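Local coordinates for quinoline 2-oxidoreductase small subunit (Pseudomonas putida, PDB 1T3Q), which carries two [2Fe-2S] clusters that probably pass electrons from the molybdenum site to FAD in a quinoline-oxidising molybdenum hydroxylase, at residues Phe23-Ala34 and Ser67-Ala75; Asn93-Arg101 and Thr111-Leu122. All coordinates share one frame; numbering follows the deposited sequence.

How the interactions relate
Interaction 1 (Phe23-Ala34 with Ser67-Ala75) and interaction 2 (Asn93-Arg101 with Thr111-Leu122) lie on opposite sides of the chain's centre, their own centres about 25 Å apart, and share no secondary-structure element. Both are buried. Interaction 1 belongs to the ferredoxin-like part that holds cluster 1 beside FAD; it fits a loop to a strand and a helix start, mainly by backbone hydrogen bonds, a water and small side chains. Interaction 2 is helix against helix in the part that binds cluster 2, and only side chains meet there. It is also the less extensive, burying 347 Å² against 633 Å².

Interaction 1: Phe23-Ala34 and Ser67-Ala75. With FES (Fe2/s2 (inorganic) cluster), chain H.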
loop_
_atom_site.group_PDB
_atom_site.type_symbol
_atom_site.label_atom_id
_atom_site.label_comp_id
_atom_site.label_asym_id
_atom_site.label_seq_id
_atom_site.Cartn_x
_atom_site.Cartn_y
_atom_site.Cartn_z
ATOM N N PHE A 23 -15.364 -22.409 1.718
ATOM C CA PHE A 23 -13.962 -22.191 1.380
ATOM C C PHE A 23 -13.252 -23.502 1.071
ATOM O O PHE A 23 -13.642 -24.566 1.561
ATOM C CB PHE A 23 -13.251 -21.430 2.512
ATOM C CG PHE A 23 -13.416 -22.051 3.872
ATOM C CD1 PHE A 23 -12.511 -22.998 4.336
ATOM C CD2 PHE A 23 -14.488 -21.693 4.688
ATOM C CE1 PHE A 23 -12.667 -23.582 5.590
ATOM C CE2 PHE A 23 -14.656 -22.272 5.946
ATOM C CZ PHE A 23 -13.745 -23.219 6.398
ATOM N N TYR A 24 -12.219 -23.421 0.240
ATOM C CA TYR A 24 -11.454 -24.594 -0.153
ATOM C C TYR A 24 -10.101 -24.615 0.527
ATOM O O TYR A 24 -9.368 -23.631 0.499
ATOM C CB TYR A 24 -11.277 -24.626 -1.670
ATOM C CG TYR A 24 -12.567 -24.911 -2.398
ATOM C CD1 TYR A 24 -13.579 -23.955 -2.465
ATOM C CD2 TYR A 24 -12.798 -26.158 -2.974
ATOM C CE1 TYR A 24 -14.790 -24.237 -3.085
ATOM C CE2 TYR A 24 -14.002 -26.450 -3.593
ATOM C CZ TYR A 24 -14.994 -25.487 -3.645
ATOM O OH TYR A 24 -16.193 -25.786 -4.247
ATOM N N VAL A 25 -9.776 -25.750 1.132
ATOM C CA VAL A 25 -8.522 -25.901 1.847
ATOM C C VAL A 25 -7.967 -27.310 1.753
ATOM O O VAL A 25 -8.688 -28.259 1.432
ATOM C CB VAL A 25 -8.702 -25.576 3.353
ATOM C CG1 VAL A 25 -9.039 -24.109 3.535
ATOM C CG2 VAL A 25 -9.804 -26.452 3.944
ATOM N N GLU A 26 -6.674 -27.437 2.028
ATOM C CA GLU A 26 -6.024 -28.741 2.042
ATOM C C GLU A 26 -6.120 -29.211 3.486
ATOM O O GLU A 26 -6.153 -28.392 4.406
ATOM C CB GLU A 26 -4.550 -28.633 1.660
ATOM C CG GLU A 26 -4.287 -28.158 0.254
ATOM C CD GLU A 26 -2.815 -28.193 -0.087
ATOM O OE1 GLU A 26 -2.031 -27.481 0.569
ATOM O OE2 GLU A 26 -2.437 -28.942 -1.010
ATOM N N PRO A 27 -6.164 -30.534 3.707
ATOM C CA PRO A 27 -6.253 -31.067 5.070
ATOM C C PRO A 27 -5.091 -30.612 5.962
ATOM O O PRO A 27 -5.261 -30.443 7.167
ATOM C CB PRO A 27 -6.247 -32.580 4.847
ATOM C CG PRO A 27 -6.926 -32.723 3.511
ATOM C CD PRO A 27 -6.291 -31.611 2.708
ATOM N N ARG A 28 -3.921 -30.404 5.358
ATOM C CA ARG A 28 -2.717 -29.996 6.088
ATOM C C ARG A 28 -2.736 -28.587 6.675
ATOM O O ARG A 28 -1.817 -28.211 7.404
ATOM C CB ARG A 28 -1.480 -30.120 5.185
ATOM C CG ARG A 28 -1.405 -29.061 4.083
ATOM C CD ARG A 28 -0.176 -29.255 3.194
ATOM N NE ARG A 28 1.064 -29.316 3.967
ATOM C CZ ARG A 28 2.268 -29.533 3.439
ATOM N NH1 ARG A 28 3.343 -29.574 4.215
ATOM N NH2 ARG A 28 2.400 -29.707 2.132
ATOM N N MET A 29 -3.758 -27.804 6.355
ATOM C CA MET A 29 -3.842 -26.437 6.858
ATOM C C MET A 29 -4.736 -26.351 8.094
ATOM O O MET A 29 -5.866 -26.856 8.081
ATOM C CB MET A 29 -4.390 -25.511 5.756
ATOM C CG MET A 29 -4.540 -24.050 6.173
ATOM S SD MET A 29 -5.108 -22.948 4.862
ATOM C CE MET A 29 -3.555 -22.472 4.122
ATOM N N HIS A 30 -4.244 -25.730 9.166
ATOM C CA HIS A 30 -5.094 -25.604 10.341
ATOM C C HIS A 30 -6.086 -24.458 10.154
ATOM O O HIS A 30 -5.948 -23.641 9.242
ATOM C CB HIS A 30 -4.283 -25.458 11.647
ATOM C CG HIS A 30 -3.204 -24.414 11.621
ATOM N ND1 HIS A 30 -3.447 -23.089 11.327
ATOM C CD2 HIS A 30 -1.894 -24.488 11.958
ATOM C CE1 HIS A 30 -2.336 -22.392 11.491
ATOM N NE2 HIS A 30 -1.378 -23.218 11.875
ATOM N N LEU A 31 -7.110 -24.431 11.000
ATOM C CA LEU A 31 -8.163 -23.426 10.920
ATOM C C LEU A 31 -7.679 -21.984 11.039
ATOM O O LEU A 31 -8.189 -21.096 10.347
ATOM C CB LEU A 31 -9.227 -23.719 11.984
ATOM C CG LEU A 31 -10.479 -22.838 11.968
ATOM C CD1 LEU A 31 -11.078 -22.808 10.570
ATOM C CD2 LEU A 31 -11.483 -23.373 12.979
ATOM N N ALA A 32 -6.695 -21.747 11.905
ATOM C CA ALA A 32 -6.156 -20.401 12.077
ATOM C C ALA A 32 -5.643 -19.885 10.733
ATOM O O ALA A 32 -5.997 -18.789 10.307
ATOM C CB ALA A 32 -5.029 -20.409 13.115
ATOM N N ASP A 33 -4.812 -20.678 10.060
ATOM C CA ASP A 33 -4.281 -20.282 8.752
ATOM C C ASP A 33 -5.389 -20.129 7.701
ATOM O O ASP A 33 -5.346 -19.215 6.880
ATOM C CB ASP A 33 -3.253 -21.308 8.248
ATOM C CG ASP A 33 -1.847 -21.068 8.797
ATOM O OD1 ASP A 33 -0.952 -21.902 8.526
ATOM O OD2 ASP A 33 -1.627 -20.053 9.498
ATOM N N ALA A 34 -6.378 -21.020 7.717
ATOM C CA ALA A 34 -7.459 -20.937 6.737
ATOM C C ALA A 34 -8.261 -19.653 6.912
ATOM O O ALA A 34 -8.554 -18.957 5.934
ATOM C CB ALA A 34 -8.374 -22.155 6.846
ATOM N N SER A 67 -7.675 -22.541 17.310
ATOM C CA SER A 67 -7.814 -22.749 15.875
ATOM C C SER A 67 -6.539 -23.294 15.242
ATOM O O SER A 67 -6.581 -23.839 14.144
ATOM C CB SER A 67 -8.241 -21.454 15.169
ATOM O OG SER A 67 -7.378 -20.379 15.487
ATOM N N CYS A 68 -5.405 -23.153 15.925
ATOM C CA CYS A 68 -4.156 -23.680 15.374
ATOM C C CYS A 68 -4.107 -25.195 15.579
ATOM O O CYS A 68 -3.309 -25.892 14.943
ATOM C CB CYS A 68 -2.944 -23.032 16.048
ATOM S SG CYS A 68 -2.648 -23.538 17.736
ATOM N N LEU A 69 -4.956 -25.698 16.478
ATOM C CA LEU A 69 -5.016 -27.128 16.749
ATOM C C LEU A 69 -6.330 -27.739 16.258
ATOM O O LEU A 69 -6.787 -28.766 16.766
ATOM C CB LEU A 69 -4.830 -27.407 18.243
ATOM C CG LEU A 69 -3.477 -27.004 18.842
ATOM C CD1 LEU A 69 -3.355 -27.630 20.213
ATOM C CD2 LEU A 69 -2.319 -27.475 17.951
ATOM N N THR A 70 -6.932 -27.084 15.274
ATOM C CA THR A 70 -8.166 -27.552 14.652
ATOM C C THR A 70 -7.878 -27.554 13.158
ATOM O O THR A 70 -7.437 -26.545 12.622
ATOM C CB THR A 70 -9.355 -26.590 14.907
ATOM O OG1 THR A 70 -9.594 -26.466 16.316
ATOM C CG2 THR A 70 -10.619 -27.124 14.226
ATOM N N LEU A 71 -8.094 -28.676 12.474
ATOM C CA LEU A 71 -7.846 -28.682 11.035
ATOM C C LEU A 71 -8.914 -27.799 10.404
ATOM O O LEU A 71 -10.059 -27.764 10.871
ATOM C CB LEU A 71 -7.951 -30.101 10.452
ATOM C CG LEU A 71 -7.008 -31.203 10.952
ATOM C CD1 LEU A 71 -7.293 -32.489 10.185
ATOM C CD2 LEU A 71 -5.554 -30.791 10.745
ATOM N N ALA A 72 -8.553 -27.080 9.349
ATOM C CA ALA A 72 -9.523 -26.231 8.684
ATOM C C ALA A 72 -10.687 -27.099 8.214
ATOM O O ALA A 72 -11.843 -26.678 8.267
ATOM C CB ALA A 72 -8.875 -25.513 7.495
ATOM N N VAL A 73 -10.393 -28.317 7.763
ATOM C CA VAL A 73 -11.460 -29.198 7.298
ATOM C C VAL A 73 -12.403 -29.627 8.425
ATOM O O VAL A 73 -13.519 -30.072 8.166
ATOM C CB VAL A 73 -10.913 -30.462 6.571
ATOM C CG1 VAL A 73 -10.177 -30.050 5.311
ATOM C CG2 VAL A 73 -10.008 -31.269 7.490
ATOM N N GLN A 74 -11.972 -29.478 9.675
ATOM C CA GLN A 74 -12.829 -29.846 10.798
ATOM C C GLN A 74 -13.828 -28.744 11.128
ATOM O O GLN A 74 -14.593 -28.855 12.084
ATOM C CB GLN A 74 -11.989 -30.188 12.031
ATOM C CG GLN A 74 -11.215 -31.489 11.868
ATOM C CD GLN A 74 -10.322 -31.806 13.047
ATOM O OE1 GLN A 74 -9.486 -30.997 13.438
ATOM N NE2 GLN A 74 -10.489 -32.992 13.614
ATOM N N ALA A 75 -13.835 -27.685 10.325
ATOM C CA ALA A 75 -14.770 -26.587 10.546
ATOM C C ALA A 75 -16.103 -26.912 9.880
ATOM O O ALA A 75 -17.103 -26.223 10.097
ATOM C CB ALA A 75 -14.209 -25.292 9.974
HETATM FE FE1 FES H . -0.766 -20.326 20.250
HETATM FE FE2 FES H . -2.843 -21.392 18.847
HETATM S S1 FES H . -2.569 -21.581 20.963
HETATM S S2 FES H . -1.152 -20.048 18.072
HETATM O O HOH W 1 -7.636 -28.658 7.037
#
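With chi1 at 50°, His30 tucks CG between its own N and carbonyl carbon, which lays the imidazole over Cys68; Leu31, with CG anti to N (-175°), sets CD1 against Ala75 CB. Both residues sit where the ferredoxin-like [2Fe-2S] fold starts helix 31-39, against the loop between strands 63-66 and 79-81. Cys68 CA lies over one face of the His30 ring, 4.1 Å from its centroid. At the ring edge, ND1 accepts from Asp33 N in the imidazole plane, an N-cap bond, while NE2 is hydrogen-bonded to OE1 of Glu49 in the cluster pocket; bonds at both nitrogens fix the ring's rotation.

The backbones join in a single bridge between His30 and Leu71. Ala72 N donates to Met29 O, and Leu31 N to Thr70 O at 2.7 Å, nearly in line with the carbonyl. Ala32 N hydrogen-bonds to Ser67 O from well above the carbonyl plane. A water bridges the Glu26-Met29 turn and the loop: it accepts a hydrogen bond from Val73 N and lies 2.7 Å from Met29 O and 3.0 Å from Pro27 O. Next to these bonds the packing is apolar and close: Ala72 CB presses on Ala34 CB at 3.5 Å and touches Val25 CG2, and Ala75 CB also meets, near the ring plane, the edge of Phe23. The same loop carries Cys68, whose SG binds the cluster iron FE2 at 2.4 Å, an iron it shares with Cys56 SG.

Interaction 2: Asn93-Arg101 and Thr111-Leu122; sequences NALQDSFRR and TAGMLATARSIL
Leu95 of helix 94-101 enters a hole on helix 111-124 formed by Leu115, Ala118, Arg119 and Leu122, a knob-into-hole fit between helices whose segment axes approach to 11.2 Å at 124°. Its CB points at the partner helix, and chi1 of -178° sets CG anti to the backbone N and carries the branches into the hole. CG then rests on Leu115 CD2 at 3.7 Å. Beyond it the branches part: Leu95 CD1 meets Leu122 CD1 at 4.1 Å. Leu95 CD2 lies 3.8 Å from Arg119 CG, and touches Leu115 CD2 and Ala118 CB as well. That arginine offers only its aliphatic part here, its guanidinium being salt-bridged to Glu81.

One turn further along, Phe99 continues the row. The same Leu115 CD2 methyl sits over the centre of its ring, a CH-pi contact 3.9 Å from the centroid, so one methyl serves both side chains, meeting Leu95 and the ring in directions roughly at right angles. Met114 CB comes instead to the ring edge, 4.0 Å from Phe99 CE2. Ile150 and Ala153 of helix 148-154 also touch Phe99, placing the contact within the helical part that binds cluster 2, where Thr111 begins its helix close to the cluster-binding Gly108. Gln96 brushes Leu115 but turns its amide nitrogen to Leu27 O of the large subunit. With methyls, methylenes and one ring doing the touching, the two helices are joined by shape and dispersion, while the polar ends of Gln96 and Arg119 bond outside the contact.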
loop_
_atom_site.group_PDB
_atom_site.type_symbol
_atom_site.label_atom_id
_atom_site.label_comp_id
_atom_site.label_asym_id
_atom_site.label_seq_id
_atom_site.Cartn_x
_atom_site.Cartn_y
_atom_site.Cartn_z
ATOM N N ASN A 93 -18.331 -3.063 21.290
ATOM C CA ASN A 93 -19.400 -3.492 22.181
ATOM C C ASN A 93 -18.912 -3.292 23.608
ATOM O O ASN A 93 -17.772 -2.868 23.821
ATOM C CB ASN A 93 -19.838 -4.943 21.901
ATOM C CG ASN A 93 -18.824 -5.984 22.339
ATOM O OD1 ASN A 93 -19.048 -7.178 22.133
ATOM N ND2 ASN A 93 -17.725 -5.555 22.945
ATOM N N ALA A 94 -19.763 -3.576 24.584
ATOM C CA ALA A 94 -19.405 -3.362 25.980
ATOM C C ALA A 94 -18.057 -3.946 26.394
ATOM O O ALA A 94 -17.262 -3.270 27.049
ATOM C CB ALA A 94 -20.505 -3.904 26.881
ATOM N N LEU A 95 -17.805 -5.197 26.024
ATOM C CA LEU A 95 -16.548 -5.853 26.384
ATOM C C LEU A 95 -15.345 -5.139 25.774
ATOM O O LEU A 95 -14.378 -4.845 26.474
ATOM C CB LEU A 95 -16.561 -7.318 25.933
ATOM C CG LEU A 95 -15.318 -8.140 26.296
ATOM C CD1 LEU A 95 -15.076 -8.084 27.799
ATOM C CD2 LEU A 95 -15.506 -9.583 25.829
ATOM N N GLN A 96 -15.411 -4.866 24.473
ATOM C CA GLN A 96 -14.325 -4.182 23.770
ATOM C C GLN A 96 -14.088 -2.801 24.358
ATOM O O GLN A 96 -12.952 -2.418 24.643
ATOM C CB GLN A 96 -14.651 -4.051 22.281
ATOM C CG GLN A 96 -14.763 -5.379 21.552
ATOM C CD GLN A 96 -15.301 -5.215 20.148
ATOM O OE1 GLN A 96 -16.392 -4.674 19.953
ATOM N NE2 GLN A 96 -14.542 -5.683 19.157
ATOM N N ASP A 97 -15.168 -2.050 24.541
ATOM C CA ASP A 97 -15.055 -0.712 25.100
ATOM C C ASP A 97 -14.426 -0.756 26.484
ATOM O O ASP A 97 -13.653 0.135 26.852
ATOM C CB ASP A 97 -16.429 -0.043 25.167
ATOM C CG ASP A 97 -16.376 1.313 25.833
ATOM O OD1 ASP A 97 -16.737 1.411 27.025
ATOM O OD2 ASP A 97 -15.959 2.277 25.164
ATOM N N SER A 98 -14.749 -1.794 27.250
ATOM C CA SER A 98 -14.192 -1.943 28.584
ATOM C C SER A 98 -12.680 -2.179 28.502
ATOM O O SER A 98 -11.912 -1.612 29.282
ATOM C CB SER A 98 -14.856 -3.104 29.310
ATOM O OG SER A 98 -14.420 -3.155 30.652
ATOM N N PHE A 99 -12.257 -3.026 27.569
ATOM C CA PHE A 99 -10.826 -3.293 27.393
ATOM C C PHE A 99 -10.099 -1.967 27.156
ATOM O O PHE A 99 -9.020 -1.724 27.705
ATOM C CB PHE A 99 -10.597 -4.218 26.184
ATOM C CG PHE A 99 -10.457 -5.669 26.543
ATOM C CD1 PHE A 99 -11.465 -6.335 27.242
ATOM C CD2 PHE A 99 -9.315 -6.378 26.180
ATOM C CE1 PHE A 99 -11.337 -7.680 27.573
ATOM C CE2 PHE A 99 -9.176 -7.730 26.507
ATOM C CZ PHE A 99 -10.189 -8.383 27.204
ATOM N N ARG A 100 -10.704 -1.110 26.337
ATOM C CA ARG A 100 -10.123 0.183 26.012
ATOM C C ARG A 100 -10.085 1.118 27.221
ATOM O O ARG A 100 -9.051 1.722 27.513
ATOM C CB ARG A 100 -10.914 0.850 24.883
ATOM C CG ARG A 100 -10.276 2.125 24.379
ATOM C CD ARG A 100 -11.183 2.865 23.425
ATOM N NE ARG A 100 -10.527 4.059 22.904
ATOM C CZ ARG A 100 -11.174 5.098 22.388
ATOM N NH1 ARG A 100 -12.499 5.084 22.328
ATOM N NH2 ARG A 100 -10.497 6.147 21.935
ATOM N N ARG A 101 -11.211 1.237 27.918
ATOM C CA ARG A 101 -11.285 2.109 29.089
ATOM C C ARG A 101 -10.304 1.712 30.188
ATOM O O ARG A 101 -9.768 2.573 30.887
ATOM C CB ARG A 101 -12.712 2.121 29.660
ATOM C CG ARG A 101 -13.721 2.854 28.791
ATOM C CD ARG A 101 -15.084 2.989 29.472
ATOM N NE ARG A 101 -15.820 1.727 29.558
ATOM C CZ ARG A 101 -15.888 0.961 30.640
ATOM N NH1 ARG A 101 -16.589 -0.163 30.608
ATOM N NH2 ARG A 101 -15.263 1.317 31.756
ATOM N N THR A 111 -5.078 -9.869 22.117
ATOM C CA THR A 111 -6.441 -9.391 22.297
ATOM C C THR A 111 -7.574 -10.223 21.704
ATOM O O THR A 111 -8.558 -10.486 22.392
ATOM C CB THR A 111 -6.528 -7.926 21.838
ATOM O OG1 THR A 111 -5.463 -7.193 22.463
ATOM C CG2 THR A 111 -7.846 -7.297 22.268
ATOM N N ALA A 112 -7.453 -10.643 20.451
ATOM C CA ALA A 112 -8.507 -11.465 19.850
ATOM C C ALA A 112 -8.774 -12.709 20.712
ATOM O O ALA A 112 -9.929 -13.035 21.020
ATOM C CB ALA A 112 -8.115 -11.866 18.432
ATOM N N GLY A 113 -7.708 -13.396 21.114
ATOM C CA GLY A 113 -7.852 -14.581 21.945
ATOM C C GLY A 113 -8.423 -14.273 23.321
ATOM O O GLY A 113 -9.233 -15.042 23.850
ATOM N N MET A 114 -7.997 -13.155 23.907
ATOM C CA MET A 114 -8.488 -12.736 25.215
ATOM C C MET A 114 -10.002 -12.555 25.168
ATOM O O MET A 114 -10.720 -13.040 26.039
ATOM C CB MET A 114 -7.850 -11.405 25.631
ATOM C CG MET A 114 -6.392 -11.493 26.043
ATOM S SD MET A 114 -6.183 -12.447 27.541
ATOM C CE MET A 114 -4.362 -12.656 27.531
ATOM N N LEU A 115 -10.476 -11.853 24.145
ATOM C CA LEU A 115 -11.903 -11.588 23.981
ATOM C C LEU A 115 -12.739 -12.859 23.841
ATOM O O LEU A 115 -13.838 -12.956 24.405
ATOM C CB LEU A 115 -12.130 -10.672 22.772
ATOM C CG LEU A 115 -11.609 -9.235 22.922
ATOM C CD1 LEU A 115 -11.629 -8.527 21.577
ATOM C CD2 LEU A 115 -12.457 -8.483 23.938
ATOM N N ALA A 116 -12.218 -13.833 23.096
ATOM C CA ALA A 116 -12.922 -15.096 22.895
ATOM C C ALA A 116 -13.136 -15.789 24.241
ATOM O O ALA A 116 -14.257 -16.173 24.590
ATOM C CB ALA A 116 -12.118 -16.006 21.946
ATOM N N THR A 117 -12.065 -15.935 25.011
ATOM C CA THR A 117 -12.174 -16.588 26.307
ATOM C C THR A 117 -13.071 -15.777 27.245
ATOM O O THR A 117 -13.908 -16.341 27.951
ATOM C CB THR A 117 -10.789 -16.786 26.959
ATOM O OG1 THR A 117 -9.972 -17.593 26.101
ATOM C CG2 THR A 117 -10.928 -17.493 28.305
ATOM N N ALA A 118 -12.911 -14.457 27.240
ATOM C CA ALA A 118 -13.723 -13.606 28.110
ATOM C C ALA A 118 -15.214 -13.747 27.794
ATOM O O ALA A 118 -16.043 -13.824 28.707
ATOM C CB ALA A 118 -13.294 -12.156 27.980
ATOM N N ARG A 119 -15.558 -13.785 26.511
ATOM C CA ARG A 119 -16.960 -13.924 26.124
ATOM C C ARG A 119 -17.525 -15.217 26.692
ATOM O O ARG A 119 -18.630 -15.242 27.233
ATOM C CB ARG A 119 -17.115 -13.932 24.601
ATOM C CG ARG A 119 -16.826 -12.614 23.913
ATOM C CD ARG A 119 -17.276 -12.688 22.463
ATOM N NE ARG A 119 -18.726 -12.842 22.376
ATOM C CZ ARG A 119 -19.373 -13.341 21.327
ATOM N NH1 ARG A 119 -20.694 -13.433 21.352
ATOM N NH2 ARG A 119 -18.704 -13.760 20.260
ATOM N N SER A 120 -16.756 -16.294 26.568
ATOM C CA SER A 120 -17.178 -17.594 27.073
ATOM C C SER A 120 -17.457 -17.540 28.570
ATOM O O SER A 120 -18.450 -18.088 29.044
ATOM C CB SER A 120 -16.102 -18.642 26.794
ATOM O OG SER A 120 -16.494 -19.903 27.309
ATOM N N ILE A 121 -16.566 -16.885 29.309
ATOM C CA ILE A 121 -16.698 -16.737 30.756
ATOM C C ILE A 121 -17.982 -15.991 31.109
ATOM O O ILE A 121 -18.764 -16.431 31.959
ATOM C CB ILE A 121 -15.514 -15.927 31.341
ATOM C CG1 ILE A 121 -14.212 -16.710 31.186
ATOM C CG2 ILE A 121 -15.781 -15.590 32.801
ATOM C CD1 ILE A 121 -12.977 -15.932 31.610
ATOM N N LEU A 122 -18.185 -14.858 30.445
ATOM C CA LEU A 122 -19.340 -14.007 30.688
ATOM C C LEU A 122 -20.654 -14.650 30.291
ATOM O O LEU A 122 -21.708 -14.288 30.818
ATOM C CB LEU A 122 -19.167 -12.676 29.954
ATOM C CG LEU A 122 -17.980 -11.854 30.464
ATOM C CD1 LEU A 122 -17.687 -10.710 29.506
ATOM C CD2 LEU A 122 -18.289 -11.337 31.865
#